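Local coordinates for protein flavin-dependent thymidylate synthase (Thermus thermophilus, PDB 6J61) that probably catalyses the reductive methylation of dUMP to dTMP, using methylenetetrahydrofolate as methyl donor and FAD, which it binds as a homotetramer, as redox cofactor, at residues 17-27 against 205-213. Sequence-based numbering, arbitrary orientation.
Sequences LVDQMGDDRAI and KERVPLAWA
Asp-24, in the first turn of helix 24-32, presents its carboxylate to the N-terminal end of helix 209-220. OD2 accepts from Leu-210 N (2.8 Å) and OD1 from Ala-211 N (2.9 Å), both bonds nearly straight, both donors above the carboxylate plane. With CG anti to the carbonyl carbon (chi1 -67°), both oxygens reach the helix start, and Leu-210 CB packs 3.3 Å from Asp-24 CG. Replacing Asp-24 by alanine would probably leave the Leu-210 and Ala-211 amides without their carboxylate partner. One turn on, Ile-27 CD1 meets Ala-211 CB at 3.6 Å; Ala-211 also packs on Leu-174, predicted to belong to the FAD site shared between subunits.

At strand 13-21, Arg-207 NE donates to Gln-20 OE1 (2.9 Å), the nitrogen nearly in line with the C=O but the N-H bent away from straight; amide and guanidinium planes are 72° apart. Gln-20 NE2 donates to Gly-22 O at 2.7 Å, fixing the amide's rotation, while Leu-17 CD2 sits over the guanidinium centre, 3.8 Å above its plane. Val-208, first to leave helical angles after helix 191-207 and N-cap of helix 209-220, touches Asp-23 CA through CG1 (3.6 Å). The contact thus ties the strand-helix connection to this break, where the two N-H bonds and the positive end of helix 209-220 are likely to favour the charged form of the buried carboxylate.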
# COMPACT_ATOMS: atom_id res chain seq x y z
N LEU A 17 24.36 -1.35 3.08
CA LEU A 17 23.39 -0.85 4.05
C LEU A 17 23.60 0.65 4.26
O LEU A 17 24.60 1.06 4.83
CB LEU A 17 23.53 -1.57 5.40
CG LEU A 17 22.57 -1.04 6.47
CD1 LEU A 17 21.16 -1.38 6.07
CD2 LEU A 17 22.89 -1.62 7.84
N VAL A 18 22.67 1.47 3.79
CA VAL A 18 22.81 2.90 3.94
C VAL A 18 22.40 3.34 5.34
O VAL A 18 23.19 4.00 6.03
CB VAL A 18 22.01 3.64 2.84
CG1 VAL A 18 22.04 5.14 3.06
CG2 VAL A 18 22.63 3.31 1.49
N ASP A 19 21.20 2.98 5.78
CA ASP A 19 20.76 3.34 7.14
C ASP A 19 19.90 2.24 7.73
O ASP A 19 19.53 1.28 7.04
CB ASP A 19 19.97 4.65 7.14
CG ASP A 19 19.95 5.32 8.51
OD1 ASP A 19 20.53 4.76 9.46
OD2 ASP A 19 19.36 6.42 8.65
N GLN A 20 19.57 2.37 9.01
CA GLN A 20 18.76 1.38 9.69
C GLN A 20 18.05 2.02 10.87
O GLN A 20 18.69 2.70 11.67
CB GLN A 20 19.64 0.23 10.17
CG GLN A 20 18.89 -1.00 10.66
CD GLN A 20 19.75 -1.94 11.50
OE1 GLN A 20 20.88 -2.28 11.14
NE2 GLN A 20 19.19 -2.38 12.63
N MET A 21 16.75 1.80 10.99
CA MET A 21 15.99 2.35 12.12
C MET A 21 15.50 1.22 13.02
O MET A 21 14.57 0.49 12.68
CB MET A 21 14.79 3.17 11.64
CG MET A 21 13.98 3.74 12.80
SD MET A 21 12.53 4.70 12.36
CE MET A 21 11.45 3.41 11.97
N GLY A 22 16.15 1.08 14.18
CA GLY A 22 15.77 0.06 15.13
C GLY A 22 16.39 -1.29 14.89
O GLY A 22 16.87 -1.58 13.79
N ASP A 23 16.39 -2.12 15.93
CA ASP A 23 16.91 -3.49 15.88
C ASP A 23 15.94 -4.36 16.66
O ASP A 23 14.80 -3.94 16.88
CB ASP A 23 18.33 -3.58 16.47
CG ASP A 23 18.42 -3.05 17.92
OD1 ASP A 23 17.39 -2.97 18.62
OD2 ASP A 23 19.55 -2.73 18.35
N ASP A 24 16.38 -5.54 17.10
CA ASP A 24 15.51 -6.45 17.86
C ASP A 24 14.76 -5.76 18.99
O ASP A 24 13.61 -6.10 19.28
CB ASP A 24 16.30 -7.63 18.45
CG ASP A 24 16.85 -8.58 17.39
OD1 ASP A 24 16.11 -8.89 16.44
OD2 ASP A 24 18.02 -9.03 17.52
N ARG A 25 15.40 -4.78 19.63
CA ARG A 25 14.78 -4.06 20.74
C ARG A 25 13.58 -3.24 20.30
O ARG A 25 12.63 -3.05 21.07
CB ARG A 25 15.81 -3.14 21.40
CG ARG A 25 16.98 -3.88 22.03
CD ARG A 25 18.04 -2.92 22.51
NE ARG A 25 18.26 -1.85 21.54
CZ ARG A 25 19.29 -1.03 21.55
NH1 ARG A 25 20.23 -1.14 22.48
NH2 ARG A 25 19.39 -0.08 20.62
N ALA A 26 13.62 -2.76 19.06
CA ALA A 26 12.53 -1.94 18.53
C ALA A 26 11.24 -2.75 18.34
O ALA A 26 10.14 -2.25 18.57
CB ALA A 26 12.97 -1.32 17.22
N ILE A 27 11.38 -4.01 17.92
CA ILE A 27 10.22 -4.86 17.71
C ILE A 27 9.50 -5.04 19.04
O ILE A 27 8.29 -4.80 19.17
CB ILE A 27 10.65 -6.23 17.20
CG1 ILE A 27 11.62 -6.07 16.05
CG2 ILE A 27 9.45 -7.01 16.75
CD1 ILE A 27 12.29 -7.36 15.64
N LYS A 205 20.70 -10.72 9.12
CA LYS A 205 21.07 -11.69 10.15
C LYS A 205 21.98 -11.07 11.21
O LYS A 205 21.80 -11.30 12.41
CB LYS A 205 21.74 -12.89 9.52
CG LYS A 205 22.11 -13.98 10.50
CD LYS A 205 22.70 -15.19 9.77
CE LYS A 205 23.10 -16.31 10.73
NZ LYS A 205 23.56 -17.53 10.01
N GLU A 206 22.96 -10.27 10.79
CA GLU A 206 23.85 -9.62 11.75
C GLU A 206 23.18 -8.47 12.51
O GLU A 206 23.43 -8.30 13.70
CB GLU A 206 25.10 -9.09 11.04
CG GLU A 206 26.33 -10.01 11.13
CD GLU A 206 27.02 -9.98 12.50
OE1 GLU A 206 27.56 -8.91 12.89
OE2 GLU A 206 27.03 -11.02 13.20
N ARG A 207 22.33 -7.71 11.83
CA ARG A 207 21.66 -6.56 12.44
C ARG A 207 20.46 -6.84 13.36
O ARG A 207 20.29 -6.16 14.36
CB ARG A 207 21.24 -5.57 11.36
CG ARG A 207 22.23 -5.45 10.22
CD ARG A 207 23.58 -4.91 10.64
NE ARG A 207 23.46 -3.55 11.15
CZ ARG A 207 24.46 -2.67 11.16
NH1 ARG A 207 25.65 -3.01 10.68
NH2 ARG A 207 24.27 -1.45 11.64
N VAL A 208 19.61 -7.81 13.00
CA VAL A 208 18.48 -8.16 13.86
C VAL A 208 18.48 -9.67 14.10
O VAL A 208 17.53 -10.37 13.75
CB VAL A 208 17.12 -7.71 13.27
CG1 VAL A 208 16.93 -6.24 13.52
CG2 VAL A 208 17.03 -8.02 11.77
N PRO A 209 19.56 -10.19 14.71
CA PRO A 209 19.72 -11.62 15.00
C PRO A 209 18.54 -12.35 15.67
O PRO A 209 18.26 -13.50 15.34
CB PRO A 209 21.02 -11.68 15.82
CG PRO A 209 21.10 -10.31 16.44
CD PRO A 209 20.67 -9.42 15.31
N LEU A 210 17.86 -11.72 16.61
CA LEU A 210 16.74 -12.41 17.23
C LEU A 210 15.61 -12.58 16.21
O LEU A 210 15.15 -13.69 15.96
CB LEU A 210 16.22 -11.67 18.47
CG LEU A 210 17.19 -11.57 19.66
CD1 LEU A 210 16.44 -11.04 20.87
CD2 LEU A 210 17.79 -12.94 19.97
N ALA A 211 15.18 -11.47 15.62
CA ALA A 211 14.12 -11.51 14.63
C ALA A 211 14.49 -12.51 13.54
O ALA A 211 13.66 -13.31 13.09
CB ALA A 211 13.91 -10.14 14.03
N TRP A 212 15.75 -12.46 13.12
CA TRP A 212 16.20 -13.37 12.09
C TRP A 212 16.12 -14.82 12.57
O TRP A 212 15.80 -15.72 11.79
CB TRP A 212 17.64 -13.04 11.67
CG TRP A 212 18.15 -14.05 10.70
CD1 TRP A 212 18.73 -15.25 10.99
CD2 TRP A 212 17.98 -14.03 9.28
NE1 TRP A 212 18.92 -15.98 9.85
CE2 TRP A 212 18.47 -15.26 8.78
CE3 TRP A 212 17.45 -13.10 8.38
CZ2 TRP A 212 18.44 -15.58 7.42
CZ3 TRP A 212 17.43 -13.42 7.02
CH2 TRP A 212 17.92 -14.65 6.56
N ALA A 213 16.41 -15.05 13.85
CA ALA A 213 16.35 -16.40 14.37
C ALA A 213 14.93 -16.92 14.18
O ALA A 213 14.73 -18.03 13.69
CB ALA A 213 16.73 -16.43 15.84